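Local structure of putative metal binding protein (Coccidioides immitis, 3CVG) at residues 101-106 against 266-271; 32-37 against 277-282. The protein belongs to the periplasmic binding protein superfamily, probably binds metal, and holds a calcium ion in the crystal. All blocks are in the same frame, centred on the assembly; numbering follows the deposited sequence.

How the contacts relate
From the N terminus, residues 32-37, which lead into helix 34-47, come first; strand residues 101-106 follow. The chain then runs on and returns with 266-271, closing contact 1 against the strand. A few residues later 277-282 closes contact 2 by returning to 32-37, so the shorter loop sits within the longer one. The centres of the contacts lie about 5 Å apart, and strands 100-111 and 276-281 are antiparallel neighbours. Further ties join the two contacts: Glu269 O lies 2.6 Å from Gln277 NE2, a probable hydrogen bond, and Phe271 packs against the backbone of Ser32 and Leu34. Together they bind the C-terminal region to an early helix and a central strand.

Contact 1. Residues 101-106 against 266-271; sequences YAFRDH and KVIEGF
Ile268 drives the tip of its side chain against Ala102 O and the CB of Phe103 on strand 100-111. The methyl CD1 does most of the touching: it lies 3.3 Å from Ala102 O and 3.7 Å from Phe103 CB. The second branch follows behind, Ile268 CG2 standing 4.0 Å from the same Phe103 CB, so that carbon faces both arms of the isoleucine. With CG1 set beside the backbone N (chi1 -68°) and the chain then extended (chi2 170°), CD1 is carried well out from the helix to meet the strand.

The ring of Phe103 takes only a minor share. Its CG sits between the backbone N and the carbonyl carbon (chi1 62°), a torsion that swings the ring away from the helix although the bond to CB points toward it. The ring's nearest atom is Phe103 CD2, 4.1 Å from Ile268 CD1, and the two side chains cross at about a right angle.

All this is buried and apolar apart from Ala102 O, which receives a hydrogen bond from Gln265 NE2 as well as the methyl contact. Lys266, by contrast, is exposed and extends away from the strand; Glu269 is exposed too.

The contact belongs to what is probably a periplasmic-binding-protein fold, with the Phe103 side chain about 11 Å from the bound calcium ion. Ala102 and Phe103 both pair with Ala237 of strand 234-241, a classic beta bulge, while Arg104 pairs with Ser280 of strand 276-281. Ile268 also touches Tyr279 of that strand. Helix 34-47 also lies against it: Leu34 reaches Phe103, and Leu38 and Ala41 receive Val267, leaving the helical turn at 266-269 lodged between that helix and the strands.

Contact 2. Residues 32-37 against 277-282; sequences SGLVKE and QLYSPA
The phenol ring of Tyr279 is the flat group here, reached at its edge by Ser32 OG, near the ring plane, and obliquely by Leu34 CD2. One face is covered by the preceding residue, with Leu278 CG 3.5 Å above the plane and over the ring centre. Phe103 of strand 100-111 lies against the opposite face, the two ring planes inclined at about 35°.

The hydroxyls meet at the rim: Tyr279 OH and Ser32 OG are 2.8 Å apart. Ser32 also offers its CB, 3.8 Å from Leu278 CD2, so a single small side chain touches both the tyrosine and the leucine lying over it. Lower on the ring, Leu34 CD2 comes 3.7 Å from Tyr279 CE1, nearly the same as its distance to the adjoining CD1. Leu34 reaches this far because its CG lies opposite the backbone N (chi1 -178°), directing the branched end at the ring.

Gly33 shapes the approach. Its positive phi of 100° ends helix 28-32 in a Schellman motif, and the same residue is the N-cap of helix 34-47, which places Ser32 and Leu34 in neighbouring positions before the tyrosine.

In this probable periplasmic-binding-protein fold the Tyr279 side chain lies about 10 Å from the bound calcium ion. Ser32 OG is hydrogen-bonded to Ala29 O as well, and more weakly to Gly28 O. The hydroxyl pair therefore links the C-terminal strand region to the glycine-containing segment at helix 28-32, and probably helps position the phenol while Leu34 and Leu278 pack against its ring.

Contact 1. Residues 101-106 against 266-271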
# COMPACT_ATOMS: atom_id res chain seq x y z
N TYR A 101 -14.40 3.59 -1.72
CA TYR A 101 -13.36 3.67 -0.69
C TYR A 101 -13.46 2.37 0.10
O TYR A 101 -14.47 2.13 0.75
CB TYR A 101 -13.60 4.87 0.23
CG TYR A 101 -12.35 5.48 0.83
CD1 TYR A 101 -11.27 4.69 1.23
CD2 TYR A 101 -12.25 6.87 1.01
CE1 TYR A 101 -10.12 5.26 1.80
CE2 TYR A 101 -11.11 7.44 1.58
CZ TYR A 101 -10.05 6.64 1.97
OH TYR A 101 -8.91 7.21 2.52
N ALA A 102 -12.42 1.55 0.05
CA ALA A 102 -12.42 0.25 0.73
C ALA A 102 -11.81 0.23 2.13
O ALA A 102 -12.43 -0.24 3.09
CB ALA A 102 -11.71 -0.79 -0.14
N PHE A 103 -10.58 0.72 2.25
CA PHE A 103 -9.91 0.75 3.54
C PHE A 103 -8.72 1.71 3.51
O PHE A 103 -8.38 2.25 2.46
CB PHE A 103 -9.48 -0.66 3.97
CG PHE A 103 -8.49 -1.32 3.04
CD1 PHE A 103 -7.12 -1.08 3.18
CD2 PHE A 103 -8.92 -2.18 2.04
CE1 PHE A 103 -6.21 -1.70 2.33
CE2 PHE A 103 -8.01 -2.80 1.19
CZ PHE A 103 -6.65 -2.56 1.34
N ARG A 104 -8.12 1.93 4.68
CA ARG A 104 -6.99 2.83 4.79
C ARG A 104 -5.74 2.13 5.33
O ARG A 104 -5.74 1.58 6.44
CB ARG A 104 -7.36 4.03 5.68
CG ARG A 104 -8.33 5.02 5.01
CD ARG A 104 -8.86 6.11 5.97
NE ARG A 104 -9.79 5.58 6.96
CZ ARG A 104 -10.46 6.31 7.86
NH1 ARG A 104 -10.31 7.63 7.90
NH2 ARG A 104 -11.28 5.72 8.72
N ASP A 105 -4.69 2.13 4.51
CA ASP A 105 -3.42 1.53 4.89
C ASP A 105 -2.52 2.69 5.31
O ASP A 105 -2.89 3.85 5.13
CB ASP A 105 -2.83 0.77 3.70
CG ASP A 105 -1.49 0.11 4.02
OD1 ASP A 105 -1.23 -0.20 5.20
OD2 ASP A 105 -0.71 -0.11 3.07
N HIS A 106 -1.35 2.40 5.87
CA HIS A 106 -0.48 3.48 6.31
C HIS A 106 1.00 3.22 6.01
O HIS A 106 1.49 2.10 6.17
CB HIS A 106 -0.65 3.71 7.82
CG HIS A 106 -2.09 3.84 8.24
ND1 HIS A 106 -2.89 2.75 8.51
CD2 HIS A 106 -2.88 4.94 8.37
CE1 HIS A 106 -4.11 3.17 8.78
NE2 HIS A 106 -4.13 4.48 8.71
N LYS A 266 -16.73 -4.71 8.34
CA LYS A 266 -16.64 -5.49 9.57
C LYS A 266 -15.44 -6.43 9.50
O LYS A 266 -14.73 -6.60 10.49
CB LYS A 266 -17.92 -6.29 9.78
CG LYS A 266 -17.92 -7.14 11.04
CD LYS A 266 -19.28 -7.78 11.30
CE LYS A 266 -19.28 -8.54 12.62
NZ LYS A 266 -20.66 -8.97 13.01
N VAL A 267 -15.22 -7.04 8.34
CA VAL A 267 -14.11 -7.97 8.14
C VAL A 267 -12.76 -7.24 8.20
O VAL A 267 -11.78 -7.79 8.71
CB VAL A 267 -14.21 -8.69 6.78
CG1 VAL A 267 -12.99 -9.59 6.57
CG2 VAL A 267 -15.49 -9.51 6.72
N ILE A 268 -12.72 -6.02 7.68
CA ILE A 268 -11.50 -5.22 7.70
C ILE A 268 -11.18 -4.78 9.12
O ILE A 268 -10.04 -4.88 9.57
CB ILE A 268 -11.64 -3.96 6.82
CG1 ILE A 268 -11.73 -4.37 5.35
CG2 ILE A 268 -10.47 -3.02 7.06
CD1 ILE A 268 -12.12 -3.24 4.43
N GLU A 269 -12.20 -4.29 9.82
CA GLU A 269 -12.03 -3.83 11.19
C GLU A 269 -11.49 -4.94 12.09
O GLU A 269 -10.85 -4.67 13.11
CB GLU A 269 -13.37 -3.30 11.72
CG GLU A 269 -13.28 -2.47 12.99
CD GLU A 269 -14.36 -1.41 13.04
OE1 GLU A 269 -15.56 -1.76 12.96
OE2 GLU A 269 -14.01 -0.21 13.16
N GLY A 270 -11.73 -6.19 11.71
CA GLY A 270 -11.27 -7.30 12.52
C GLY A 270 -10.09 -8.07 11.95
O GLY A 270 -9.64 -9.04 12.56
N PHE A 271 -9.58 -7.66 10.79
CA PHE A 271 -8.45 -8.36 10.18
C PHE A 271 -7.16 -7.98 10.89
O PHE A 271 -6.74 -6.81 10.87
CB PHE A 271 -8.34 -8.01 8.70
CG PHE A 271 -7.29 -8.80 7.97
CD1 PHE A 271 -7.30 -10.19 8.02
CD2 PHE A 271 -6.30 -8.16 7.24
CE1 PHE A 271 -6.33 -10.93 7.35
CE2 PHE A 271 -5.33 -8.89 6.56
CZ PHE A 271 -5.35 -10.28 6.62

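Contact 2. Residues 32-37 against 277-282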
# COMPACT_ATOMS: atom_id res chain seq x y z
N SER A 32 -1.26 -9.56 1.93
CA SER A 32 -1.39 -9.47 3.38
C SER A 32 -2.39 -10.47 3.92
O SER A 32 -2.46 -10.69 5.13
CB SER A 32 -1.83 -8.06 3.77
OG SER A 32 -3.13 -7.80 3.26
N GLY A 33 -3.18 -11.06 3.02
CA GLY A 33 -4.18 -12.03 3.42
C GLY A 33 -5.60 -11.48 3.50
O GLY A 33 -6.55 -12.25 3.66
N LEU A 34 -5.75 -10.16 3.39
CA LEU A 34 -7.09 -9.56 3.47
C LEU A 34 -8.03 -10.02 2.36
O LEU A 34 -9.20 -10.27 2.62
CB LEU A 34 -7.01 -8.03 3.45
CG LEU A 34 -8.37 -7.33 3.59
CD1 LEU A 34 -8.87 -7.49 5.01
CD2 LEU A 34 -8.26 -5.86 3.24
N VAL A 35 -7.53 -10.11 1.13
CA VAL A 35 -8.37 -10.53 0.02
C VAL A 35 -8.99 -11.91 0.27
O VAL A 35 -10.08 -12.20 -0.21
CB VAL A 35 -7.59 -10.54 -1.32
CG1 VAL A 35 -8.45 -11.13 -2.43
CG2 VAL A 35 -7.19 -9.12 -1.69
N LYS A 36 -8.28 -12.74 1.03
CA LYS A 36 -8.78 -14.08 1.35
C LYS A 36 -9.98 -13.95 2.29
O LYS A 36 -11.05 -14.50 2.02
CB LYS A 36 -7.70 -14.91 2.04
CG LYS A 36 -8.15 -16.32 2.42
CD LYS A 36 -6.98 -17.20 2.83
CE LYS A 36 -7.43 -18.64 3.08
NZ LYS A 36 -6.28 -19.52 3.46
N GLU A 37 -9.79 -13.22 3.38
CA GLU A 37 -10.85 -13.00 4.36
C GLU A 37 -12.07 -12.37 3.70
O GLU A 37 -13.20 -12.80 3.90
CB GLU A 37 -10.36 -12.08 5.49
CG GLU A 37 -9.77 -12.79 6.69
CD GLU A 37 -10.75 -13.73 7.35
OE1 GLU A 37 -10.96 -14.84 6.82
OE2 GLU A 37 -11.32 -13.35 8.40
N GLN A 277 -4.67 -4.65 14.51
CA GLN A 277 -5.58 -4.40 13.40
C GLN A 277 -4.66 -3.88 12.30
O GLN A 277 -3.97 -2.88 12.50
CB GLN A 277 -6.62 -3.33 13.74
CG GLN A 277 -7.52 -2.98 12.56
CD GLN A 277 -8.57 -1.94 12.90
OE1 GLN A 277 -8.25 -0.81 13.28
NE2 GLN A 277 -9.84 -2.31 12.78
N LEU A 278 -4.65 -4.55 11.16
CA LEU A 278 -3.78 -4.15 10.07
C LEU A 278 -4.17 -2.85 9.38
O LEU A 278 -3.36 -1.93 9.28
CB LEU A 278 -3.70 -5.27 9.03
CG LEU A 278 -2.87 -4.98 7.78
CD1 LEU A 278 -1.48 -4.52 8.19
CD2 LEU A 278 -2.80 -6.23 6.93
N TYR A 279 -5.41 -2.79 8.91
CA TYR A 279 -5.92 -1.62 8.20
C TYR A 279 -7.06 -0.91 8.94
O TYR A 279 -7.76 -1.51 9.75
CB TYR A 279 -6.46 -2.03 6.83
CG TYR A 279 -5.52 -2.82 5.95
CD1 TYR A 279 -5.84 -4.12 5.57
CD2 TYR A 279 -4.34 -2.26 5.47
CE1 TYR A 279 -5.01 -4.84 4.72
CE2 TYR A 279 -3.50 -2.97 4.61
CZ TYR A 279 -3.84 -4.26 4.24
OH TYR A 279 -3.03 -4.97 3.38
N SER A 280 -7.24 0.37 8.64
CA SER A 280 -8.32 1.13 9.24
C SER A 280 -9.51 1.06 8.29
O SER A 280 -9.34 0.97 7.07
CB SER A 280 -7.93 2.60 9.44
OG SER A 280 -6.95 2.74 10.46
N PRO A 281 -10.73 1.05 8.84
CA PRO A 281 -11.92 0.99 7.99
C PRO A 281 -11.99 2.25 7.14
O PRO A 281 -11.35 3.26 7.45
CB PRO A 281 -13.06 0.92 9.01
CG PRO A 281 -12.41 0.22 10.18
CD PRO A 281 -11.08 0.90 10.26
N ALA A 282 -12.75 2.20 6.05
CA ALA A 282 -12.90 3.37 5.20
C ALA A 282 -13.55 4.47 6.03
O ALA A 282 -14.21 4.19 7.02
CB ALA A 282 -13.78 3.04 4.00